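Local coordinates for protein tryptophanyl-tRNA synthetase (Cryptosporidium parvum Iowa II, PDB 3HV0) that probably attaches L-tryptophan to its cognate tRNA in an ATP-dependent reaction, as a class I aminoacyl-tRNA synthetase, at residues 69-83 with 105-119. Numbering follows the deposited sequence.
Sequences YEKGELFYLYTGRGP and TFKVPLVIQLTDDEK. With TRP (tryptophan), chain C.
Phe-106 sits between two other rings and meets each differently: its CD2 edge points over the centre of the Tyr-69 face, the planes 79° apart, while one of its own faces receives CZ of Phe-75, 3.7 Å from Phe-106 CG. Both are T-shaped pairs. A CH-pi contact continues the cluster, Val-108 laying CG1 over a face of the Phe-75 ring, and Val-108 CG2 reaches Leu-77 CD1 at 3.5 Å. From here the two segments run on as neighbouring parallel strands, 76-81 and 110-114, the two ends of a right-handed beta-alpha-beta crossover through helix 93-106, an element of the Rossmann-type fold of class I synthetases. Leu-77, Thr-79 and Arg-81 each donate to and accept from the backbone of 109-115, although the bond from Val-111 N to Leu-77 O is weak. Gly-80 lies against the indole of the bound tryptophan, its CA 3.4 Å from the ligand CD2. With CG anti to the backbone N (chi1 159°), Tyr-78 brings OH to the indole NE1, which donates a nearly straight 3.1 Å bond to it; Gln-201 O is a second partner of this hydroxyl. At the polar edge, Glu-118 OE1 takes hydrogen bonds from both the ligand N and Thr-115 OG1.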
loop_
_atom_site.group_PDB
_atom_site.type_symbol
_atom_site.label_atom_id
_atom_site.label_comp_id
_atom_site.label_asym_id
_atom_site.label_seq_id
_atom_site.Cartn_x
_atom_site.Cartn_y
_atom_site.Cartn_z
ATOM N N TYR A 69 -29.971 -2.063 -14.424
ATOM C CA TYR A 69 -29.976 -2.270 -15.868
ATOM C C TYR A 69 -31.399 -2.092 -16.428
ATOM O O TYR A 69 -31.575 -1.638 -17.560
ATOM C CB TYR A 69 -29.409 -3.639 -16.225
ATOM C CG TYR A 69 -28.964 -3.747 -17.668
ATOM C CD1 TYR A 69 -27.763 -3.189 -18.087
ATOM C CD2 TYR A 69 -29.741 -4.413 -18.615
ATOM C CE1 TYR A 69 -27.343 -3.296 -19.415
ATOM C CE2 TYR A 69 -29.337 -4.520 -19.945
ATOM C CZ TYR A 69 -28.145 -3.961 -20.338
ATOM O OH TYR A 69 -27.751 -4.067 -21.653
ATOM N N GLU A 70 -32.402 -2.428 -15.613
ATOM C CA GLU A 70 -33.812 -2.170 -15.937
ATOM C C GLU A 70 -34.070 -0.696 -16.214
ATOM O O GLU A 70 -34.908 -0.357 -17.049
ATOM C CB GLU A 70 -34.746 -2.603 -14.789
ATOM C CG GLU A 70 -35.113 -4.091 -14.744
ATOM C CD GLU A 70 -36.046 -4.462 -13.579
ATOM O OE1 GLU A 70 -37.161 -3.868 -13.470
ATOM O OE2 GLU A 70 -35.645 -5.369 -12.792
ATOM N N LYS A 71 -33.354 0.166 -15.495
ATOM C CA LYS A 71 -33.565 1.624 -15.548
ATOM C C LYS A 71 -32.775 2.323 -16.662
ATOM O O LYS A 71 -32.769 3.547 -16.735
ATOM C CB LYS A 71 -33.180 2.248 -14.193
ATOM N N GLY A 72 -32.094 1.559 -17.510
ATOM C CA GLY A 72 -31.204 2.132 -18.519
ATOM C C GLY A 72 -29.823 2.555 -18.022
ATOM O O GLY A 72 -29.047 3.100 -18.799
ATOM N N GLU A 73 -29.506 2.307 -16.753
ATOM C CA GLU A 73 -28.213 2.749 -16.175
ATOM C C GLU A 73 -27.121 1.718 -16.370
ATOM O O GLU A 73 -27.389 0.527 -16.361
ATOM C CB GLU A 73 -28.345 3.018 -14.680
ATOM C CG GLU A 73 -29.497 3.932 -14.315
ATOM C CD GLU A 73 -29.327 4.584 -12.951
ATOM O OE1 GLU A 73 -28.347 4.246 -12.217
ATOM O OE2 GLU A 73 -30.177 5.447 -12.624
ATOM N N LEU A 74 -25.884 2.178 -16.517
ATOM C CA LEU A 74 -24.737 1.280 -16.663
ATOM C C LEU A 74 -24.145 0.954 -15.302
ATOM O O LEU A 74 -24.382 1.660 -14.322
ATOM C CB LEU A 74 -23.663 1.900 -17.572
ATOM C CG LEU A 74 -23.735 1.527 -19.070
ATOM C CD1 LEU A 74 -25.152 1.703 -19.684
ATOM C CD2 LEU A 74 -22.692 2.337 -19.866
ATOM N N PHE A 75 -23.385 -0.136 -15.271
ATOM C CA PHE A 75 -22.631 -0.574 -14.108
ATOM C C PHE A 75 -21.335 -1.192 -14.642
ATOM O O PHE A 75 -21.077 -1.118 -15.842
ATOM C CB PHE A 75 -23.446 -1.585 -13.289
ATOM C CG PHE A 75 -23.747 -2.872 -14.016
ATOM C CD1 PHE A 75 -22.975 -4.003 -13.803
ATOM C CD2 PHE A 75 -24.814 -2.951 -14.892
ATOM C CE1 PHE A 75 -23.248 -5.187 -14.457
ATOM C CE2 PHE A 75 -25.104 -4.125 -15.557
ATOM C CZ PHE A 75 -24.311 -5.242 -15.347
ATOM N N TYR A 76 -20.527 -1.781 -13.769
ATOM C CA TYR A 76 -19.294 -2.454 -14.210
ATOM C C TYR A 76 -19.023 -3.764 -13.510
ATOM O O TYR A 76 -19.546 -4.020 -12.425
ATOM C CB TYR A 76 -18.069 -1.535 -14.103
ATOM C CG TYR A 76 -17.469 -1.293 -12.726
ATOM C CD1 TYR A 76 -18.023 -0.355 -11.870
ATOM C CD2 TYR A 76 -16.291 -1.921 -12.327
ATOM C CE1 TYR A 76 -17.466 -0.077 -10.634
ATOM C CE2 TYR A 76 -15.723 -1.659 -11.073
ATOM C CZ TYR A 76 -16.307 -0.717 -10.232
ATOM O OH TYR A 76 -15.767 -0.417 -8.980
ATOM N N LEU A 77 -18.206 -4.591 -14.165
ATOM C CA LEU A 77 -17.823 -5.895 -13.635
ATOM C C LEU A 77 -16.426 -5.793 -13.042
ATOM O O LEU A 77 -15.626 -5.042 -13.509
ATOM C CB LEU A 77 -17.866 -6.956 -14.736
ATOM C CG LEU A 77 -19.216 -7.153 -15.449
ATOM C CD1 LEU A 77 -19.086 -7.653 -16.884
ATOM C CD2 LEU A 77 -20.117 -8.077 -14.639
ATOM N N TYR A 78 -16.155 -6.539 -11.988
ATOM C CA TYR A 78 -14.809 -6.650 -11.431
ATOM C C TYR A 78 -14.553 -8.106 -11.052
ATOM O O TYR A 78 -15.294 -8.714 -10.275
ATOM C CB TYR A 78 -14.638 -5.732 -10.223
ATOM C CG TYR A 78 -13.512 -6.062 -9.245
ATOM C CD1 TYR A 78 -12.245 -6.407 -9.680
ATOM C CD2 TYR A 78 -13.717 -5.957 -7.882
ATOM C CE1 TYR A 78 -11.232 -6.670 -8.782
ATOM C CE2 TYR A 78 -12.709 -6.221 -6.974
ATOM C CZ TYR A 78 -11.462 -6.577 -7.427
ATOM O OH TYR A 78 -10.459 -6.858 -6.495
ATOM N N THR A 79 -13.516 -8.671 -11.649
ATOM C CA THR A 79 -13.069 -9.994 -11.282
ATOM C C THR A 79 -11.550 -9.991 -11.195
ATOM O O THR A 79 -10.942 -9.000 -11.504
ATOM C CB THR A 79 -13.600 -11.033 -12.238
ATOM O OG1 THR A 79 -13.680 -12.274 -11.543
ATOM C CG2 THR A 79 -12.711 -11.197 -13.435
ATOM N N GLY A 80 -10.957 -11.082 -10.747
ATOM C CA GLY A 80 -9.491 -11.114 -10.541
ATOM C C GLY A 80 -8.854 -12.476 -10.603
ATOM O O GLY A 80 -9.535 -13.472 -10.799
ATOM N N ARG A 81 -7.524 -12.488 -10.446
ATOM C CA ARG A 81 -6.703 -13.674 -10.581
ATOM C C ARG A 81 -5.385 -13.506 -9.768
ATOM O O ARG A 81 -4.747 -12.476 -9.802
ATOM C CB ARG A 81 -6.469 -13.917 -12.071
ATOM C CG ARG A 81 -5.218 -14.676 -12.457
ATOM C CD ARG A 81 -5.207 -16.129 -11.982
ATOM N NE ARG A 81 -3.956 -16.794 -12.324
ATOM C CZ ARG A 81 -3.597 -17.996 -11.899
ATOM N NH1 ARG A 81 -4.392 -18.690 -11.107
ATOM N NH2 ARG A 81 -2.426 -18.504 -12.264
ATOM N N GLY A 82 -5.002 -14.528 -9.017
ATOM C CA GLY A 82 -3.740 -14.511 -8.283
ATOM C C GLY A 82 -2.681 -15.320 -9.006
ATOM O O GLY A 82 -2.789 -16.534 -9.051
ATOM N N PRO A 83 -1.666 -14.662 -9.596
ATOM C CA PRO A 83 -0.640 -15.346 -10.366
ATOM C C PRO A 83 0.377 -16.141 -9.530
ATOM O O PRO A 83 1.493 -15.679 -9.318
ATOM C CB PRO A 83 0.067 -14.195 -11.085
ATOM C CG PRO A 83 -0.103 -13.062 -10.222
ATOM C CD PRO A 83 -1.422 -13.211 -9.564
ATOM N N THR A 105 -23.468 -9.859 -22.635
ATOM C CA THR A 105 -24.909 -9.810 -22.426
ATOM C C THR A 105 -25.322 -8.423 -21.991
ATOM O O THR A 105 -26.277 -7.884 -22.519
ATOM C CB THR A 105 -25.361 -10.835 -21.381
ATOM O OG1 THR A 105 -25.166 -12.156 -21.905
ATOM C CG2 THR A 105 -26.828 -10.664 -21.055
ATOM N N PHE A 106 -24.583 -7.835 -21.042
ATOM C CA PHE A 106 -24.910 -6.488 -20.537
ATOM C C PHE A 106 -24.202 -5.363 -21.287
ATOM O O PHE A 106 -24.634 -4.214 -21.218
ATOM C CB PHE A 106 -24.627 -6.389 -19.035
ATOM C CG PHE A 106 -25.555 -7.213 -18.201
ATOM C CD1 PHE A 106 -25.110 -8.355 -17.564
ATOM C CD2 PHE A 106 -26.889 -6.864 -18.088
ATOM C CE1 PHE A 106 -25.965 -9.124 -16.802
ATOM C CE2 PHE A 106 -27.764 -7.639 -17.327
ATOM C CZ PHE A 106 -27.298 -8.776 -16.689
ATOM N N LYS A 107 -23.120 -5.701 -21.989
ATOM C CA LYS A 107 -22.331 -4.732 -22.756
ATOM C C LYS A 107 -21.724 -3.674 -21.812
ATOM O O LYS A 107 -21.767 -2.481 -22.083
ATOM C CB LYS A 107 -23.203 -4.085 -23.838
ATOM C CG LYS A 107 -22.544 -3.994 -25.219
ATOM C CD LYS A 107 -22.609 -2.574 -25.852
ATOM C CE LYS A 107 -23.728 -2.407 -26.913
ATOM N NZ LYS A 107 -24.953 -1.737 -26.388
ATOM N N VAL A 108 -21.160 -4.110 -20.692
ATOM C CA VAL A 108 -20.684 -3.162 -19.698
ATOM C C VAL A 108 -19.178 -3.210 -19.607
ATOM O O VAL A 108 -18.584 -4.155 -20.084
ATOM C CB VAL A 108 -21.295 -3.446 -18.328
ATOM C CG1 VAL A 108 -22.824 -3.180 -18.372
ATOM C CG2 VAL A 108 -20.934 -4.876 -17.853
ATOM N N PRO A 109 -18.555 -2.169 -19.027
ATOM C CA PRO A 109 -17.103 -2.176 -18.804
ATOM C C PRO A 109 -16.711 -3.229 -17.828
ATOM O O PRO A 109 -17.523 -3.561 -16.974
ATOM C CB PRO A 109 -16.811 -0.797 -18.201
ATOM C CG PRO A 109 -17.920 0.057 -18.636
ATOM C CD PRO A 109 -19.133 -0.839 -18.763
ATOM N N LEU A 110 -15.476 -3.726 -17.948
ATOM C CA LEU A 110 -14.914 -4.735 -17.038
ATOM C C LEU A 110 -13.539 -4.310 -16.580
ATOM O O LEU A 110 -12.803 -3.669 -17.318
ATOM C CB LEU A 110 -14.821 -6.108 -17.740
ATOM C CG LEU A 110 -13.930 -7.220 -17.150
ATOM C CD1 LEU A 110 -14.521 -7.762 -15.885
ATOM C CD2 LEU A 110 -13.755 -8.323 -18.188
ATOM N N VAL A 111 -13.198 -4.732 -15.369
ATOM C CA VAL A 111 -11.988 -4.343 -14.673
ATOM C C VAL A 111 -11.402 -5.629 -14.058
ATOM O O VAL A 111 -12.144 -6.342 -13.424
ATOM C CB VAL A 111 -12.384 -3.293 -13.589
ATOM C CG1 VAL A 111 -11.784 -3.630 -12.235
ATOM C CG2 VAL A 111 -12.051 -1.859 -14.066
ATOM N N ILE A 112 -10.122 -5.956 -14.300
ATOM C CA ILE A 112 -9.525 -7.231 -13.897
ATOM C C ILE A 112 -8.166 -7.041 -13.140
ATOM O O ILE A 112 -7.230 -6.473 -13.685
ATOM C CB ILE A 112 -9.281 -8.135 -15.111
ATOM C CG1 ILE A 112 -10.579 -8.342 -15.927
ATOM C CG2 ILE A 112 -8.778 -9.473 -14.692
ATOM C CD1 ILE A 112 -10.438 -9.227 -17.160
ATOM N N GLN A 113 -8.060 -7.561 -11.913
ATOM C CA GLN A 113 -6.896 -7.333 -11.057
ATOM C C GLN A 113 -5.969 -8.556 -10.969
ATOM O O GLN A 113 -6.383 -9.641 -10.537
ATOM C CB GLN A 113 -7.356 -6.957 -9.641
ATOM C CG GLN A 113 -6.218 -6.790 -8.633
ATOM C CD GLN A 113 -6.710 -6.510 -7.204
ATOM O OE1 GLN A 113 -7.521 -7.255 -6.668
ATOM N NE2 GLN A 113 -6.219 -5.435 -6.597
ATOM N N LEU A 114 -4.729 -8.403 -11.404
ATOM C CA LEU A 114 -3.777 -9.470 -11.218
ATOM C C LEU A 114 -2.995 -9.189 -9.934
ATOM O O LEU A 114 -2.273 -8.216 -9.846
ATOM C CB LEU A 114 -2.902 -9.607 -12.449
ATOM C CG LEU A 114 -3.743 -10.318 -13.521
ATOM C CD1 LEU A 114 -3.803 -9.562 -14.845
ATOM C CD2 LEU A 114 -3.261 -11.749 -13.666
ATOM N N THR A 115 -3.174 -10.037 -8.932
ATOM C CA THR A 115 -2.675 -9.753 -7.601
ATOM C C THR A 115 -1.249 -10.237 -7.380
ATOM O O THR A 115 -1.003 -11.073 -6.505
ATOM C CB THR A 115 -3.616 -10.331 -6.495
ATOM O OG1 THR A 115 -3.574 -11.766 -6.466
ATOM C CG2 THR A 115 -5.012 -9.900 -6.746
ATOM N N ASP A 116 -0.288 -9.682 -8.115
ATOM C CA ASP A 116 1.122 -10.106 -7.912
ATOM C C ASP A 116 1.659 -9.803 -6.500
ATOM O O ASP A 116 2.535 -10.500 -6.030
ATOM C CB ASP A 116 2.073 -9.557 -8.977
ATOM C CG ASP A 116 1.751 -8.142 -9.367
ATOM O OD1 ASP A 116 1.780 -7.237 -8.535
ATOM O OD2 ASP A 116 1.442 -7.891 -10.520
ATOM N N ASP A 117 1.134 -8.766 -5.848
ATOM C CA ASP A 117 1.418 -8.476 -4.449
ATOM C C ASP A 117 0.949 -9.568 -3.480
ATOM O O ASP A 117 1.713 -9.981 -2.612
ATOM C CB ASP A 117 0.833 -7.111 -4.047
ATOM C CG ASP A 117 -0.637 -6.940 -4.444
ATOM O OD1 ASP A 117 -1.226 -7.899 -4.969
ATOM O OD2 ASP A 117 -1.194 -5.844 -4.228
ATOM N N GLU A 118 -0.284 -10.045 -3.645
ATOM C CA GLU A 118 -0.887 -11.035 -2.733
ATOM C C GLU A 118 -0.071 -12.320 -2.617
ATOM O O GLU A 118 0.160 -12.821 -1.534
ATOM C CB GLU A 118 -2.327 -11.367 -3.202
ATOM C CG GLU A 118 -3.016 -12.543 -2.479
ATOM C CD GLU A 118 -4.367 -12.955 -3.112
ATOM O OE1 GLU A 118 -4.676 -12.523 -4.271
ATOM O OE2 GLU A 118 -5.118 -13.733 -2.448
ATOM N N LYS A 119 0.339 -12.855 -3.757
ATOM C CA LYS A 119 0.882 -14.221 -3.854
ATOM C C LYS A 119 2.326 -14.228 -3.459
ATOM O O LYS A 119 2.812 -15.189 -2.871
ATOM C CB LYS A 119 0.693 -14.779 -5.272
ATOM C CG LYS A 119 -0.791 -14.881 -5.696
ATOM C CD LYS A 119 -1.531 -15.797 -4.701
ATOM C CE LYS A 119 -2.968 -16.081 -5.098
ATOM N NZ LYS A 119 -3.546 -17.172 -4.238
HETATM N N TRP C . -7.055 -13.162 -4.705
HETATM C CA TRP C . -7.828 -13.803 -5.809
HETATM C C TRP C . -7.306 -15.210 -6.058
HETATM O O TRP C . -6.166 -15.531 -5.673
HETATM C CB TRP C . -7.791 -12.973 -7.108
HETATM C CG TRP C . -8.812 -11.860 -7.150
HETATM C CD1 TRP C . -8.577 -10.516 -6.988
HETATM C CD2 TRP C . -10.223 -11.985 -7.385
HETATM N NE1 TRP C . -9.745 -9.812 -7.108
HETATM C CE2 TRP C . -10.772 -10.689 -7.337
HETATM C CE3 TRP C . -11.070 -13.062 -7.630
HETATM C CZ2 TRP C . -12.130 -10.443 -7.525
HETATM C CZ3 TRP C . -12.419 -12.816 -7.812
HETATM C CH2 TRP C . -12.938 -11.512 -7.747
HETATM O OXT TRP C . -8.039 -16.033 -6.638
#